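Long-range contact in uncharacterized protein (Thermus thermophilus HB8, PDB 6SCE), which is a CARF-domain DNA nuclease of type III CRISPR defence, activated by cyclic oligoadenylate: residues V365-L379 and L390-Y402. Sequence-based numbering, arbitrary orientation.
Sequences VEEALRRGHPVHANL and LYLALRDGARAHY. With nucleotides of chain B.
The carbonyl oxygen of R399 is gripped twice: A377 N donates to it at 2.9 Å from above the carbonyl plane, and a water donates at 2.9 Å to the same R399 O. That water also joins H376 ND1 to H401 ND1, lying in the plane of both imidazoles, so two buried histidines share one polar partner. With CG set between its own backbone N and carbonyl carbon (chi1 68°), the H401 ring turns back across N378; one face lies over N378 CA in a CH-pi contact, with A377 O against the same face toward the rim. With an alanine here, the water would probably lose one of its three protein partners and N378 CA the ring that covers it. R399 N to V375 O (2.7 Å), H401 N to A377 O and L379 N to H401 O complete the parallel ladder. The extended R399 sets CD over the H376 ring, 4.1 Å from its centroid; its aliphatic stem packs while the guanidinium stays at the surface. On the opposite face, the single methyl of A377 lets both L394 methyls close on it, CD2 3.8 Å from A377 CB. Y402 OH donates to phosphate oxygen OP1 of A1 of chain B at 2.6 Å, consistent with a CARF-type ligand site. Strands 375-378 and 399-404, linked through helix 384-393 in a beta-alpha-beta unit, have strand 293-297 beyond 375-378, helix 354-370 on the A377 face and helix 303-312 on the H376 face.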
ATOM      1  N   VAL A 365      10.288 -24.093 -10.441  1.00 33.24           N
ATOM      2  CA  VAL A 365       9.057 -24.507 -11.080  1.00 33.86           C
ATOM      3  C   VAL A 365       9.228 -25.867 -11.780  1.00 37.18           C
ATOM      4  O   VAL A 365       8.414 -26.772 -11.606  1.00 36.45           O
ATOM      5  CB  VAL A 365       8.603 -23.450 -12.101  1.00 33.53           C
ATOM      6  CG1 VAL A 365       7.435 -23.934 -12.948  1.00 35.15           C
ATOM      7  CG2 VAL A 365       8.235 -22.170 -11.375  1.00 33.27           C
ATOM      8  N   GLU A 366      10.280 -25.989 -12.565  1.00 40.03           N
ATOM      9  CA  GLU A 366      10.482 -27.192 -13.369  1.00 45.95           C
ATOM     10  C   GLU A 366      10.675 -28.418 -12.478  1.00 44.44           C
ATOM     11  O   GLU A 366      10.054 -29.447 -12.717  1.00 41.89           O
ATOM     12  CB  GLU A 366      11.617 -27.005 -14.384  1.00 47.16           C
ATOM     13  CG  GLU A 366      11.121 -26.229 -15.607  1.00 55.89           C
ATOM     14  CD  GLU A 366      12.218 -25.630 -16.474  1.00 59.19           C
ATOM     15  OE1 GLU A 366      13.388 -26.049 -16.360  1.00 59.26           O
ATOM     16  OE2 GLU A 366      11.891 -24.725 -17.274  1.00 63.15           O
ATOM     17  N   GLU A 367      11.483 -28.281 -11.433  1.00 42.59           N
ATOM     18  CA  GLU A 367      11.659 -29.356 -10.461  1.00 41.70           C
ATOM     19  C   GLU A 367      10.348 -29.678  -9.749  1.00 44.32           C
ATOM     20  O   GLU A 367       9.989 -30.844  -9.603  1.00 44.16           O
ATOM     21  CB  GLU A 367      12.781 -29.014  -9.484  1.00 40.81           C
ATOM     22  CG  GLU A 367      13.029 -30.040  -8.390  1.00 45.00           C
ATOM     23  CD  GLU A 367      13.613 -31.358  -8.890  1.00 46.55           C
ATOM     24  OE1 GLU A 367      13.971 -31.464 -10.069  1.00 47.49           O
ATOM     25  OE2 GLU A 367      13.703 -32.294  -8.074  1.00 50.83           O
ATOM     26  N   ALA A 368       9.599 -28.657  -9.339  1.00 41.42           N
ATOM     27  CA  ALA A 368       8.328 -28.888  -8.677  1.00 41.38           C
ATOM     28  C   ALA A 368       7.354 -29.671  -9.541  1.00 42.51           C
ATOM     29  O   ALA A 368       6.676 -30.592  -9.043  1.00 46.19           O
ATOM     30  CB  ALA A 368       7.697 -27.576  -8.254  1.00 42.16           C
ATOM     31  N   LEU A 369       7.276 -29.318 -10.819  1.00 43.47           N
ATOM     32  CA  LEU A 369       6.341 -29.960 -11.734  1.00 47.37           C
ATOM     33  C   LEU A 369       6.775 -31.390 -12.062  1.00 49.22           C
ATOM     34  O   LEU A 369       5.941 -32.261 -12.299  1.00 53.30           O
ATOM     35  CB  LEU A 369       6.184 -29.137 -13.021  1.00 47.83           C
ATOM     36  CG  LEU A 369       5.465 -27.787 -12.825  1.00 47.84           C
ATOM     37  CD1 LEU A 369       5.452 -27.036 -14.148  1.00 47.59           C
ATOM     38  CD2 LEU A 369       4.054 -27.938 -12.252  1.00 48.68           C
ATOM     39  N   ARG A 370       8.075 -31.622 -12.055  1.00 53.02           N
ATOM     40  CA  ARG A 370       8.646 -32.949 -12.270  1.00 56.57           C
ATOM     41  C   ARG A 370       8.244 -33.890 -11.131  1.00 55.94           C
ATOM     42  O   ARG A 370       7.809 -35.028 -11.355  1.00 50.20           O
ATOM     43  CB  ARG A 370      10.163 -32.791 -12.329  1.00 58.86           C
ATOM     44  CG  ARG A 370      10.976 -34.024 -12.677  1.00 64.71           C
ATOM     45  CD  ARG A 370      12.427 -33.621 -12.944  1.00 65.85           C
ATOM     46  NE  ARG A 370      12.507 -32.612 -14.009  1.00 67.65           N
ATOM     47  CZ  ARG A 370      13.031 -31.383 -13.907  1.00 69.04           C
ATOM     48  NH1 ARG A 370      13.013 -30.579 -14.971  1.00 69.43           N
ATOM     49  NH2 ARG A 370      13.585 -30.941 -12.778  1.00 67.37           N
ATOM     50  N   ARG A 371       8.375 -33.387  -9.906  1.00 54.44           N
ATOM     51  CA  ARG A 371       8.073 -34.143  -8.700  1.00 52.78           C
ATOM     52  C   ARG A 371       6.607 -34.158  -8.308  1.00 48.66           C
ATOM     53  O   ARG A 371       6.250 -34.760  -7.298  1.00 50.74           O
ATOM     54  CB  ARG A 371       8.886 -33.599  -7.532  1.00 55.18           C
ATOM     55  CG  ARG A 371      10.374 -33.870  -7.646  1.00 63.94           C
ATOM     56  CD  ARG A 371      11.152 -33.099  -6.594  1.00 67.63           C
ATOM     57  NE  ARG A 371      10.771 -33.467  -5.231  1.00 75.40           N
ATOM     58  CZ  ARG A 371      11.519 -34.172  -4.380  1.00 76.34           C
ATOM     59  NH1 ARG A 371      12.724 -34.624  -4.719  1.00 77.96           N
ATOM     60  NH2 ARG A 371      11.050 -34.426  -3.165  1.00 75.94           N
ATOM     61  N   GLY A 372       5.756 -33.496  -9.078  1.00 45.51           N
ATOM     62  CA  GLY A 372       4.336 -33.442  -8.765  1.00 45.26           C
ATOM     63  C   GLY A 372       3.934 -32.514  -7.626  1.00 47.01           C
ATOM     64  O   GLY A 372       2.808 -32.602  -7.144  1.00 46.35           O
ATOM     65  N   HIS A 373       4.818 -31.604  -7.212  1.00 45.37           N
ATOM     66  CA  HIS A 373       4.453 -30.586  -6.196  1.00 43.96           C
ATOM     67  C   HIS A 373       3.551 -29.525  -6.832  1.00 42.51           C
ATOM     68  O   HIS A 373       3.939 -28.934  -7.836  1.00 42.45           O
ATOM     69  CB  HIS A 373       5.689 -29.884  -5.656  1.00 47.16           C
ATOM     70  CG  HIS A 373       6.682 -30.803  -5.019  1.00 49.64           C
ATOM     71  ND1 HIS A 373       6.310 -31.917  -4.300  1.00 54.69           N
ATOM     72  CD2 HIS A 373       8.035 -30.764  -4.981  1.00 52.42           C
ATOM     73  CE1 HIS A 373       7.389 -32.540  -3.866  1.00 52.81           C
ATOM     74  NE2 HIS A 373       8.449 -31.855  -4.253  1.00 53.10           N
ATOM     75  N   PRO A 374       2.349 -29.287  -6.268  1.00 40.79           N
ATOM     76  CA  PRO A 374       1.554 -28.147  -6.715  1.00 38.04           C
ATOM     77  C   PRO A 374       2.379 -26.857  -6.609  1.00 36.07           C
ATOM     78  O   PRO A 374       3.027 -26.628  -5.584  1.00 36.30           O
ATOM     79  CB  PRO A 374       0.396 -28.113  -5.728  1.00 39.03           C
ATOM     80  CG  PRO A 374       0.291 -29.505  -5.203  1.00 41.80           C
ATOM     81  CD  PRO A 374       1.682 -30.038  -5.191  1.00 41.25           C
ATOM     82  N   VAL A 375       2.366 -26.047  -7.658  1.00 35.85           N
ATOM     83  CA  VAL A 375       3.117 -24.801  -7.668  1.00 34.08           C
ATOM     84  C   VAL A 375       2.160 -23.637  -7.762  1.00 31.63           C
ATOM     85  O   VAL A 375       1.555 -23.439  -8.813  1.00 34.25           O
ATOM     86  CB  VAL A 375       4.059 -24.710  -8.877  1.00 37.11           C
ATOM     87  CG1 VAL A 375       4.888 -23.430  -8.791  1.00 38.70           C
ATOM     88  CG2 VAL A 375       4.971 -25.896  -8.927  1.00 41.24           C
ATOM     89  N   HIS A 376       2.049 -22.864  -6.684  1.00 31.38           N
ATOM     90  CA  HIS A 376       1.205 -21.662  -6.655  1.00 30.40           C
ATOM     91  C   HIS A 376       2.085 -20.429  -6.908  1.00 30.14           C
ATOM     92  O   HIS A 376       3.193 -20.327  -6.395  1.00 29.76           O
ATOM     93  CB  HIS A 376       0.500 -21.510  -5.314  1.00 31.51           C
ATOM     94  CG  HIS A 376      -0.435 -22.632  -4.992  1.00 32.11           C
ATOM     95  ND1 HIS A 376      -1.793 -22.550  -5.215  1.00 33.93           N
ATOM     96  CD2 HIS A 376      -0.211 -23.859  -4.475  1.00 33.05           C
ATOM     97  CE1 HIS A 376      -2.362 -23.685  -4.839  1.00 34.36           C
ATOM     98  NE2 HIS A 376      -1.429 -24.493  -4.384  1.00 33.43           N
ATOM     99  N   ALA A 377       1.594 -19.510  -7.717  1.00 28.27           N
ATOM    100  CA  ALA A 377       2.339 -18.310  -7.998  1.00 27.39           C
ATOM    101  C   ALA A 377       1.417 -17.134  -7.796  1.00 28.69           C
ATOM    102  O   ALA A 377       0.399 -16.996  -8.475  1.00 28.34           O
ATOM    103  CB  ALA A 377       2.897 -18.326  -9.421  1.00 28.77           C
ATOM    104  N   ASN A 378       1.770 -16.281  -6.856  1.00 25.38           N
ATOM    105  CA  ASN A 378       1.012 -15.087  -6.626  1.00 26.20           C
ATOM    106  C   ASN A 378       1.588 -13.950  -7.495  1.00 26.16           C
ATOM    107  O   ASN A 378       2.787 -13.689  -7.476  1.00 26.63           O
ATOM    108  CB  ASN A 378       1.087 -14.681  -5.156  1.00 26.99           C
ATOM    109  CG  ASN A 378       0.391 -13.372  -4.909  1.00 28.60           C
ATOM    110  OD1 ASN A 378       0.993 -12.278  -5.051  1.00 28.77           O
ATOM    111  ND2 ASN A 378      -0.905 -13.453  -4.642  1.00 26.17           N
ATOM    112  N   LEU A 379       0.720 -13.253  -8.206  1.00 24.71           N
ATOM    113  CA  LEU A 379       1.130 -12.194  -9.125  1.00 25.53           C
ATOM    114  C   LEU A 379       0.772 -10.778  -8.672  1.00 23.40           C
ATOM    115  O   LEU A 379       0.834  -9.839  -9.457  1.00 25.00           O
ATOM    116  CB  LEU A 379       0.561 -12.494 -10.516  1.00 26.61           C
ATOM    117  CG  LEU A 379       1.055 -13.802 -11.141  1.00 28.78           C
ATOM    118  CD1 LEU A 379       0.378 -14.082 -12.466  1.00 31.52           C
ATOM    119  CD2 LEU A 379       2.563 -13.783 -11.355  1.00 32.96           C
ATOM    120  N   LEU A 390       8.085 -13.426 -12.739  1.00 27.15           N
ATOM    121  CA  LEU A 390       7.569 -14.606 -12.096  1.00 28.76           C
ATOM    122  C   LEU A 390       6.668 -15.349 -13.063  1.00 27.82           C
ATOM    123  O   LEU A 390       6.758 -16.553 -13.172  1.00 28.11           O
ATOM    124  CB  LEU A 390       6.824 -14.249 -10.804  1.00 28.86           C
ATOM    125  CG  LEU A 390       5.944 -15.336 -10.162  1.00 30.71           C
ATOM    126  CD1 LEU A 390       6.683 -16.626  -9.965  1.00 31.63           C
ATOM    127  CD2 LEU A 390       5.488 -14.842  -8.805  1.00 33.94           C
ATOM    128  N   TYR A 391       5.783 -14.644 -13.754  1.00 27.95           N
ATOM    129  CA  TYR A 391       4.900 -15.300 -14.705  1.00 28.67           C
ATOM    130  C   TYR A 391       5.711 -16.050 -15.781  1.00 29.87           C
ATOM    131  O   TYR A 391       5.356 -17.157 -16.160  1.00 29.70           O
ATOM    132  CB  TYR A 391       3.983 -14.275 -15.375  1.00 32.61           C
ATOM    133  CG  TYR A 391       3.290 -14.829 -16.583  1.00 34.39           C
ATOM    134  CD1 TYR A 391       2.268 -15.752 -16.456  1.00 36.71           C
ATOM    135  CD2 TYR A 391       3.637 -14.402 -17.856  1.00 39.29           C
ATOM    136  CE1 TYR A 391       1.621 -16.270 -17.578  1.00 38.27           C
ATOM    137  CE2 TYR A 391       2.999 -14.909 -18.980  1.00 41.45           C
ATOM    138  CZ  TYR A 391       1.994 -15.839 -18.835  1.00 40.65           C
ATOM    139  OH  TYR A 391       1.361 -16.318 -19.981  1.00 44.55           O
ATOM    140  N   LEU A 392       6.813 -15.460 -16.225  1.00 29.14           N
ATOM    141  CA  LEU A 392       7.620 -16.045 -17.306  1.00 32.08           C
ATOM    142  C   LEU A 392       8.419 -17.267 -16.846  1.00 31.05           C
ATOM    143  O   LEU A 392       8.882 -18.059 -17.683  1.00 31.26           O
ATOM    144  CB  LEU A 392       8.543 -14.982 -17.926  1.00 31.70           C
ATOM    145  CG  LEU A 392       7.796 -13.934 -18.758  1.00 33.88           C
ATOM    146  CD1 LEU A 392       8.675 -12.756 -19.088  1.00 36.69           C
ATOM    147  CD2 LEU A 392       7.211 -14.520 -20.036  1.00 38.02           C
ATOM    148  N   ALA A 393       8.575 -17.415 -15.541  1.00 28.04           N
ATOM    149  CA  ALA A 393       9.167 -18.615 -14.949  1.00 29.99           C
ATOM    150  C   ALA A 393       8.220 -19.799 -14.956  1.00 32.33           C
ATOM    151  O   ALA A 393       8.649 -20.932 -14.780  1.00 31.56           O
ATOM    152  CB  ALA A 393       9.587 -18.344 -13.523  1.00 30.06           C
ATOM    153  N   LEU A 394       6.921 -19.536 -15.093  1.00 30.12           N
ATOM    154  CA  LEU A 394       5.930 -20.585 -14.966  1.00 30.99           C
ATOM    155  C   LEU A 394       5.941 -21.495 -16.194  1.00 34.55           C
ATOM    156  O   LEU A 394       6.456 -21.128 -17.237  1.00 35.51           O
ATOM    157  CB  LEU A 394       4.545 -20.015 -14.750  1.00 28.80           C
ATOM    158  CG  LEU A 394       4.487 -19.102 -13.509  1.00 28.47           C
ATOM    159  CD1 LEU A 394       3.051 -18.659 -13.332  1.00 29.54           C
ATOM    160  CD2 LEU A 394       5.020 -19.719 -12.212  1.00 29.28           C
ATOM    161  N   ARG A 395       5.421 -22.699 -16.009  1.00 36.82           N
ATOM    162  CA  ARG A 395       5.224 -23.650 -17.094  1.00 42.56           C
ATOM    163  C   ARG A 395       3.863 -24.288 -16.890  1.00 42.11           C
ATOM    164  O   ARG A 395       3.304 -24.231 -15.784  1.00 38.49           O
ATOM    165  CB  ARG A 395       6.297 -24.759 -17.062  1.00 46.32           C
ATOM    166  CG  ARG A 395       7.736 -24.269 -17.130  1.00 50.80           C
ATOM    167  CD  ARG A 395       8.123 -23.694 -18.479  1.00 52.59           C
ATOM    168  NE  ARG A 395       9.544 -23.301 -18.476  1.00 59.51           N
ATOM    169  CZ  ARG A 395      10.032 -22.076 -18.218  1.00 60.78           C
ATOM    170  NH1 ARG A 395       9.241 -21.037 -17.950  1.00 59.16           N
ATOM    171  NH2 ARG A 395      11.344 -21.882 -18.245  1.00 61.11           N
ATOM    172  N   ASP A 396       3.340 -24.900 -17.952  1.00 43.04           N
ATOM    173  CA  ASP A 396       2.046 -25.592 -17.894  1.00 45.03           C
ATOM    174  C   ASP A 396       1.976 -26.469 -16.641  1.00 40.52           C
ATOM    175  O   ASP A 396       2.908 -27.210 -16.353  1.00 40.71           O
ATOM    176  CB  ASP A 396       1.829 -26.457 -19.154  1.00 49.31           C
ATOM    177  CG  ASP A 396       1.629 -25.637 -20.416  1.00 56.19           C
ATOM    178  OD1 ASP A 396       1.380 -24.409 -20.337  1.00 65.51           O
ATOM    179  OD2 ASP A 396       1.703 -26.234 -21.512  1.00 63.64           O
ATOM    180  N   GLY A 397       0.894 -26.343 -15.879  1.00 37.56           N
ATOM    181  CA  GLY A 397       0.751 -27.028 -14.594  1.00 40.03           C
ATOM    182  C   GLY A 397       0.835 -26.098 -13.386  1.00 37.96           C
ATOM    183  O   GLY A 397       0.231 -26.367 -12.357  1.00 36.53           O
ATOM    184  N   ALA A 398       1.588 -25.005 -13.508  1.00 36.71           N
ATOM    185  CA  ALA A 398       1.650 -24.010 -12.433  1.00 35.21           C
ATOM    186  C   ALA A 398       0.282 -23.366 -12.224  1.00 34.59           C
ATOM    187  O   ALA A 398      -0.556 -23.277 -13.135  1.00 36.70           O
ATOM    188  CB  ALA A 398       2.722 -22.952 -12.714  1.00 33.70           C
ATOM    189  N   ARG A 399       0.039 -22.945 -10.997  1.00 32.38           N
ATOM    190  CA  ARG A 399      -1.220 -22.363 -10.637  1.00 30.72           C
ATOM    191  C   ARG A 399      -1.024 -20.885 -10.299  1.00 30.18           C
ATOM    192  O   ARG A 399      -0.748 -20.541  -9.147  1.00 29.70           O
ATOM    193  CB  ARG A 399      -1.785 -23.104  -9.441  1.00 31.48           C
ATOM    194  CG  ARG A 399      -1.951 -24.599  -9.687  1.00 35.34           C
ATOM    195  CD  ARG A 399      -1.909 -25.344  -8.371  1.00 40.02           C
ATOM    196  NE  ARG A 399      -2.035 -26.789  -8.567  1.00 42.88           N
ATOM    197  CZ  ARG A 399      -2.989 -27.553  -8.048  1.00 43.60           C
ATOM    198  NH1 ARG A 399      -3.915 -27.041  -7.283  1.00 44.98           N
ATOM    199  NH2 ARG A 399      -2.992 -28.868  -8.278  1.00 47.56           N
ATOM    200  N   ALA A 400      -1.174 -20.019 -11.289  1.00 28.75           N
ATOM    201  CA  ALA A 400      -1.033 -18.554 -11.053  1.00 26.94           C
ATOM    202  C   ALA A 400      -2.336 -17.874 -10.652  1.00 27.95           C
ATOM    203  O   ALA A 400      -3.421 -18.197 -11.162  1.00 27.95           O
ATOM    204  CB  ALA A 400      -0.452 -17.882 -12.268  1.00 28.08           C
ATOM    205  N   HIS A 401      -2.241 -16.932  -9.701  1.00 25.22           N
ATOM    206  CA  HIS A 401      -3.424 -16.204  -9.261  1.00 25.47           C
ATOM    207  C   HIS A 401      -3.096 -14.771  -8.956  1.00 24.10           C
ATOM    208  O   HIS A 401      -1.929 -14.398  -8.812  1.00 23.94           O
ATOM    209  CB  HIS A 401      -4.056 -16.869  -8.041  1.00 26.13           C
ATOM    210  CG  HIS A 401      -3.226 -16.776  -6.803  1.00 27.11           C
ATOM    211  ND1 HIS A 401      -2.527 -17.851  -6.295  1.00 29.39           N
ATOM    212  CD2 HIS A 401      -2.982 -15.738  -5.965  1.00 28.01           C
ATOM    213  CE1 HIS A 401      -1.868 -17.471  -5.208  1.00 29.26           C
ATOM    214  NE2 HIS A 401      -2.130 -16.200  -4.983  1.00 29.56           N
ATOM    215  N   TYR A 402      -4.140 -13.988  -8.848  1.00 23.00           N
ATOM    216  CA  TYR A 402      -4.053 -12.585  -8.512  1.00 24.32           C
ATOM    217  C   TYR A 402      -5.244 -12.245  -7.641  1.00 24.91           C
ATOM    218  O   TYR A 402      -6.409 -12.334  -8.086  1.00 24.12           O
ATOM    219  CB  TYR A 402      -4.059 -11.751  -9.793  1.00 24.87           C
ATOM    220  CG  TYR A 402      -3.941 -10.269  -9.564  1.00 25.15           C
ATOM    221  CD1 TYR A 402      -5.055  -9.494  -9.332  1.00 22.75           C
ATOM    222  CD2 TYR A 402      -2.691  -9.629  -9.618  1.00 25.19           C
ATOM    223  CE1 TYR A 402      -4.959  -8.132  -9.126  1.00 23.77           C
ATOM    224  CE2 TYR A 402      -2.584  -8.263  -9.389  1.00 23.63           C
ATOM    225  CZ  TYR A 402      -3.711  -7.516  -9.147  1.00 24.81           C
ATOM    226  OH  TYR A 402      -3.647  -6.155  -8.902  1.00 25.08           O
TER
ATOM    227  P     A B   1      -1.224  -3.703  -8.678  1.00 24.09           P
ATOM    228  OP1   A B   1      -1.418  -4.979  -9.438  1.00 23.76           O
ATOM    229  OP2   A B   1       0.181  -3.395  -8.202  1.00 24.41           O
ATOM    230  O5'   A B   1      -1.773  -2.533  -9.614  1.00 23.88           O
ATOM    231  C5'   A B   1      -1.320  -1.189  -9.471  1.00 24.02           C
ATOM    232  C4'   A B   1      -2.428  -0.271  -9.930  1.00 24.50           C
ATOM    233  O4'   A B   1      -3.491  -0.269  -8.941  1.00 24.59           O
ATOM    234  C3'   A B   1      -1.978   1.183 -10.108  1.00 23.01           C
ATOM    235  O3'   A B   1      -1.754   1.409 -11.506  1.00 23.23           O
ATOM    236  C2'   A B   1      -3.155   1.978  -9.522  1.00 24.17           C
ATOM    237  O2'   A B   1      -4.141   2.236 -10.499  1.00 23.16           O
ATOM    238  C1'   A B   1      -3.686   1.037  -8.448  1.00 25.21           C
ATOM    239  N9    A B   1      -3.011   1.142  -7.153  1.00 26.34           N
ATOM    240  C8    A B   1      -2.560   0.100  -6.392  1.00 26.73           C
ATOM    241  N7    A B   1      -2.011   0.504  -5.275  1.00 26.70           N
ATOM    242  C5    A B   1      -2.128   1.884  -5.296  1.00 27.68           C
ATOM    243  C6    A B   1      -1.731   2.884  -4.388  1.00 32.04           C
ATOM    244  N6    A B   1      -1.102   2.623  -3.245  1.00 35.07           N
ATOM    245  N1    A B   1      -2.004   4.171  -4.714  1.00 32.04           N
ATOM    246  C2    A B   1      -2.625   4.412  -5.879  1.00 32.06           C
ATOM    247  N3    A B   1      -3.029   3.551  -6.813  1.00 26.71           N
ATOM    248  C4    A B   1      -2.745   2.288  -6.457  1.00 25.01           C
ATOM    249  P     A B   4       1.955  -3.573  -4.256  1.00 24.10           P
ATOM    250  OP1   A B   4       1.326  -2.249  -3.990  1.00 24.37           O
ATOM    251  OP2   A B   4       2.365  -4.440  -3.096  1.00 24.98           O
ATOM    252  O5'   A B   4       0.990  -4.392  -5.232  1.00 24.33           O
ATOM    253  C5'   A B   4      -0.187  -4.987  -4.665  1.00 23.82           C
ATOM    254  C4'   A B   4      -1.227  -5.101  -5.753  1.00 22.03           C
ATOM    255  O4'   A B   4      -2.298  -5.986  -5.313  1.00 24.07           O
ATOM    256  C3'   A B   4      -1.885  -3.771  -6.097  1.00 22.84           C
ATOM    257  O3'   A B   4      -2.262  -3.627  -7.463  1.00 22.79           O
ATOM    258  C2'   A B   4      -3.150  -3.838  -5.238  1.00 24.16           C
ATOM    259  O2'   A B   4      -4.149  -2.940  -5.666  1.00 24.40           O
ATOM    260  C1'   A B   4      -3.518  -5.296  -5.442  1.00 23.12           C
ATOM    261  N9    A B   4      -4.492  -5.824  -4.497  1.00 25.46           N
ATOM    262  C8    A B   4      -5.630  -6.502  -4.855  1.00 24.03           C
ATOM    263  N7    A B   4      -6.374  -6.825  -3.828  1.00 23.12           N
ATOM    264  C5    A B   4      -5.708  -6.296  -2.726  1.00 24.55           C
ATOM    265  C6    A B   4      -5.996  -6.296  -1.345  1.00 26.67           C
ATOM    266  N6    A B   4      -7.095  -6.832  -0.803  1.00 26.05           N
ATOM    267  N1    A B   4      -5.121  -5.655  -0.528  1.00 26.50           N
ATOM    268  C2    A B   4      -4.036  -5.087  -1.072  1.00 27.21           C
ATOM    269  N3    A B   4      -3.649  -5.045  -2.351  1.00 25.22           N
ATOM    270  C4    A B   4      -4.535  -5.676  -3.136  1.00 24.54           C
TER
HETATM  271  O   HOH W   1       0.992 -27.141  -9.880  1.00 41.86           O
HETATM  272  O   HOH W   2      -2.547 -20.435  -6.843  1.00 35.53           O